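Local coordinates for dihydrodipicolinate synthase (Bacteroides thetaiotaomicron, PDB 4XKY), which probably catalyses a Schiff-base aldolase reaction involving pyruvate, as a dihydrodipicolinate synthase or a related N-acetylneuraminate lyase of the DapA family, at residues I63-T66 and C67-A70; E193-M196 and A197-L201. All blocks are in the same frame, centred on the assembly; numbering follows the deposited sequence.

Contact 1: I63-T66 and C67-A70; sequences IKNT and CRIA
Ile63 and Cys67 lie one turn apart near the end of helix 56-70, the outer helix of a beta-alpha-beta unit in this TIM barrel, between strands 42-44 and 76-79. Cys67 N donates to Ile63 O at 3.1 Å, and on the same flank Ile63 CG2 and Cys67 SG approach to 4.5 Å; the isoleucine also packs against Val78, while the cysteine touches Ala100. Lys64 O accepts from Arg68 N at 3.0 Å. Asn65 carries the main side-chain interaction. Arg68 leaves the helix with CG opposite its backbone N and then bends at chi3 (58°), which brings its guanidinium alongside the asparagine. Arg68 NH2 donates to Asn65 OD1 over 2.8 Å in an almost straight bond (174°), using a lone pair in the carbonyl plane. OD1 in turn lies in the guanidinium plane, at its edge, although the amide and guanidinium planes stand 85° apart. Since Asn65 ND2 is bound to Glu61 O, both ends of the amide are engaged and its flip is fixed. The backbone O of Asn65 lies over one guanidinium face, offset toward the rim, and accepts from Ile69 N at 2.9 Å. Replacement of Asn65 by leucine would probably leave the Arg68 guanidinium without its OD1 acceptor and able to turn more freely. Thr66 faces the barrel strands: its hydroxyl OG1 bonds back to Met62 O and its side chain rests on Val44, while Ala70 packs on Leu42 and Val76. Thr66 O accepts from Ala70 N at 3.0 Å, with Ala70 CB only 3.3 Å from that same oxygen.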
loop_
_atom_site.group_PDB
_atom_site.type_symbol
_atom_site.label_atom_id
_atom_site.label_comp_id
_atom_site.label_asym_id
_atom_site.label_seq_id
_atom_site.Cartn_x
_atom_site.Cartn_y
_atom_site.Cartn_z
ATOM N N ILE A 63 -21.435 26.170 -1.085
ATOM C CA ILE A 63 -22.687 25.699 -0.538
ATOM C C ILE A 63 -23.790 26.755 -0.643
ATOM O O ILE A 63 -24.879 26.462 -1.135
ATOM C CB ILE A 63 -22.499 25.291 0.927
ATOM C CG1 ILE A 63 -21.654 24.020 0.993
ATOM C CG2 ILE A 63 -23.834 25.050 1.636
ATOM C CD1 ILE A 63 -21.077 23.758 2.367
ATOM N N LYS A 64 -23.508 27.964 -0.153
ATOM C CA LYS A 64 -24.489 29.047 -0.152
ATOM C C LYS A 64 -24.937 29.389 -1.562
ATOM O O LYS A 64 -26.123 29.367 -1.852
ATOM C CB LYS A 64 -23.936 30.314 0.499
ATOM C CG LYS A 64 -23.604 30.227 1.991
ATOM C CD LYS A 64 -23.441 31.645 2.566
ATOM C CE LYS A 64 -22.368 31.785 3.641
ATOM N NZ LYS A 64 -20.992 31.872 3.061
ATOM N N ASN A 65 -24.006 29.707 -2.452
ATOM C CA ASN A 65 -24.404 29.999 -3.843
ATOM C C ASN A 65 -25.134 28.851 -4.535
ATOM O O ASN A 65 -26.075 29.092 -5.287
ATOM C CB ASN A 65 -23.210 30.437 -4.698
ATOM C CG ASN A 65 -22.806 31.854 -4.426
ATOM O OD1 ASN A 65 -23.340 32.792 -5.023
ATOM N ND2 ASN A 65 -21.905 32.033 -3.473
ATOM N N THR A 66 -24.701 27.602 -4.317
ATOM C CA THR A 66 -25.374 26.477 -4.984
ATOM C C THR A 66 -26.869 26.382 -4.529
ATOM O O THR A 66 -27.775 26.198 -5.340
ATOM C CB THR A 66 -24.639 25.148 -4.779
ATOM O OG1 THR A 66 -23.336 25.211 -5.371
ATOM C CG2 THR A 66 -25.403 24.040 -5.450
ATOM N N CYS A 67 -27.120 26.511 -3.234
ATOM C CA CYS A 67 -28.497 26.448 -2.736
ATOM C C CYS A 67 -29.297 27.649 -3.240
ATOM O O CYS A 67 -30.418 27.474 -3.679
ATOM C CB CYS A 67 -28.553 26.389 -1.226
ATOM S SG CYS A 67 -27.797 24.940 -0.480
ATOM N N ARG A 68 -28.705 28.846 -3.224
ATOM C CA ARG A 68 -29.382 30.046 -3.729
ATOM C C ARG A 68 -29.804 29.858 -5.178
ATOM O O ARG A 68 -30.962 30.098 -5.544
ATOM C CB ARG A 68 -28.475 31.285 -3.637
ATOM C CG ARG A 68 -29.087 32.539 -4.273
ATOM C CD ARG A 68 -28.202 33.785 -4.229
ATOM N NE ARG A 68 -26.923 33.545 -4.886
ATOM C CZ ARG A 68 -26.727 33.513 -6.202
ATOM N NH1 ARG A 68 -27.715 33.723 -7.062
ATOM N NH2 ARG A 68 -25.513 33.262 -6.655
ATOM N N ILE A 69 -28.858 29.414 -5.999
ATOM C CA ILE A 69 -29.076 29.335 -7.445
ATOM C C ILE A 69 -30.052 28.223 -7.806
ATOM O O ILE A 69 -30.885 28.391 -8.684
ATOM C CB ILE A 69 -27.750 29.135 -8.221
ATOM C CG1 ILE A 69 -26.829 30.330 -7.999
ATOM C CG2 ILE A 69 -28.021 28.931 -9.719
ATOM C CD1 ILE A 69 -25.385 30.062 -8.379
ATOM N N ALA A 70 -29.953 27.084 -7.142
ATOM C CA ALA A 70 -30.853 25.977 -7.436
ATOM C C ALA A 70 -32.303 26.311 -7.112
ATOM O O ALA A 70 -33.192 25.764 -7.749
ATOM C CB ALA A 70 -30.451 24.744 -6.667
#

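Contact 2: E193-M196 and A197-L201; sequences EEIM and AESVL
With chi1 at -51°, Ser199 holds its OG opposite its own carbonyl carbon and beside its backbone N, swinging the hydroxyl back onto Ile195 O, while Glu198, with chi1 at 81°, folds CG between its backbone N and carbonyl carbon and lays its extended chain across Ile195. The setting is the start of helix 196-201, with Ile195 at the N-cap position after a short 3-10 turn. Ser199 OG donates to Ile195 O at 2.6 Å, and Ser199 N reaches the same oxygen at 3.0 Å from the opposite face of its plane. Glu198 OE2 comes within 3.7 Å of Ile195 CG2. Met196 and Val200 run side by side, joined by Val200 N to Met196 O and by a 4.0 Å contact of Met196 SD with Val200 CG2; both also meet helix 216-227. Two waters bridge the turn to the helix. One accepts from Ala197 N at 2.9 Å and can donate to Glu193 O; the other accepts from Glu198 N at 2.8 Å and can donate to Glu194 O or, at 3.3 Å, to Glu198 OE2. Gln238 also binds Glu194 O. The waters thus occupy the places of direct helical bonds at this junction, and because an acidic side chain of a neighbouring subunit lies close to Glu198 OE1, that carboxylate may hold a proton more readily than usual.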
loop_
_atom_site.group_PDB
_atom_site.type_symbol
_atom_site.label_atom_id
_atom_site.label_comp_id
_atom_site.label_asym_id
_atom_site.label_seq_id
_atom_site.Cartn_x
_atom_site.Cartn_y
_atom_site.Cartn_z
ATOM N N GLU A 193 -17.988 6.965 -13.616
ATOM C CA GLU A 193 -18.960 6.934 -14.704
ATOM C C GLU A 193 -18.777 5.760 -15.643
ATOM O O GLU A 193 -19.738 5.352 -16.290
ATOM C CB GLU A 193 -18.995 8.266 -15.485
ATOM C CG GLU A 193 -17.721 8.653 -16.232
ATOM C CD GLU A 193 -17.505 10.165 -16.303
ATOM O OE1 GLU A 193 -17.149 10.680 -17.381
ATOM O OE2 GLU A 193 -17.687 10.846 -15.275
ATOM N N GLU A 194 -17.556 5.213 -15.712
ATOM C CA GLU A 194 -17.268 4.120 -16.632
ATOM C C GLU A 194 -18.066 2.833 -16.287
ATOM O O GLU A 194 -18.276 1.985 -17.134
ATOM C CB GLU A 194 -15.757 3.858 -16.676
ATOM C CG GLU A 194 -14.937 5.054 -17.198
ATOM C CD GLU A 194 -14.486 6.003 -16.111
ATOM O OE1 GLU A 194 -15.019 5.939 -14.964
ATOM O OE2 GLU A 194 -13.572 6.801 -16.411
ATOM N N ILE A 195 -18.551 2.721 -15.054
ATOM C CA ILE A 195 -19.262 1.523 -14.616
ATOM C C ILE A 195 -20.693 1.812 -14.143
ATOM O O ILE A 195 -21.316 0.972 -13.476
ATOM C CB ILE A 195 -18.507 0.820 -13.476
ATOM C CG1 ILE A 195 -18.247 1.782 -12.307
ATOM C CG2 ILE A 195 -17.233 0.215 -14.016
ATOM C CD1 ILE A 195 -17.795 1.102 -11.025
ATOM N N MET A 196 -21.196 2.991 -14.484
ATOM C CA MET A 196 -22.558 3.370 -14.130
ATOM C C MET A 196 -23.550 2.477 -14.838
ATOM O O MET A 196 -24.496 1.989 -14.220
ATOM C CB MET A 196 -22.830 4.826 -14.514
ATOM C CG MET A 196 -24.207 5.362 -14.150
ATOM S SD MET A 196 -25.398 5.262 -15.522
ATOM C CE MET A 196 -24.775 6.476 -16.678
ATOM N N ALA A 197 -23.359 2.298 -16.143
ATOM C CA ALA A 197 -24.300 1.517 -16.935
ATOM C C ALA A 197 -24.379 0.086 -16.418
ATOM O O ALA A 197 -25.468 -0.463 -16.252
ATOM C CB ALA A 197 -23.914 1.525 -18.401
ATOM N N GLU A 198 -23.232 -0.519 -16.123
ATOM C CA GLU A 198 -23.282 -1.910 -15.722
ATOM C C GLU A 198 -23.867 -2.034 -14.306
ATOM O O GLU A 198 -24.602 -2.972 -14.021
ATOM C CB GLU A 198 -21.923 -2.575 -15.877
ATOM C CG GLU A 198 -20.949 -2.330 -14.754
ATOM C CD GLU A 198 -19.559 -2.787 -15.145
ATOM O OE1 GLU A 198 -18.999 -3.677 -14.457
ATOM O OE2 GLU A 198 -19.045 -2.267 -16.160
ATOM N N SER A 199 -23.573 -1.069 -13.439
ATOM C CA SER A 199 -24.094 -1.110 -12.079
ATOM C C SER A 199 -25.596 -0.866 -12.103
ATOM O O SER A 199 -26.336 -1.538 -11.397
ATOM C CB SER A 199 -23.409 -0.077 -11.198
ATOM O OG SER A 199 -21.994 -0.179 -11.289
ATOM N N VAL A 200 -26.061 0.072 -12.935
ATOM C CA VAL A 200 -27.501 0.344 -12.992
ATOM C C VAL A 200 -28.256 -0.857 -13.567
ATOM O O VAL A 200 -29.314 -1.225 -13.071
ATOM C CB VAL A 200 -27.829 1.636 -13.772
ATOM C CG1 VAL A 200 -29.329 1.790 -13.992
ATOM C CG2 VAL A 200 -27.339 2.841 -12.997
ATOM N N LEU A 201 -27.695 -1.493 -14.587
ATOM C CA LEU A 201 -28.320 -2.677 -15.177
ATOM C C LEU A 201 -28.688 -3.703 -14.134
ATOM O O LEU A 201 -29.708 -4.388 -14.251
ATOM C CB LEU A 201 -27.400 -3.330 -16.204
ATOM C CG LEU A 201 -27.540 -2.761 -17.606
ATOM C CD1 LEU A 201 -26.360 -3.194 -18.457
ATOM C CD2 LEU A 201 -28.844 -3.214 -18.248
HETATM O O HOH W 1 -21.181 3.476 -17.679
HETATM O O HOH W 2 -20.778 0.290 -17.263
#

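Overall arrangement
Both contacts join neighbouring turns of the chain on the outer layer of the TIM barrel, but on opposite sides of its centre. Their centres are 29 Å apart and their nearest atoms about 18 Å, so they do not touch. Contact 1 lies away from the predicted catalytic and pyruvate-binding residues, and no other subunit of the tetramer touches it. Contact 2 is closer to that region: the side chain of Met196 is about 8 Å from that of Val208, and the side chain of Glu194 about 10 Å from that of Thr48, both predicted to bind pyruvate. It also packs against another subunit.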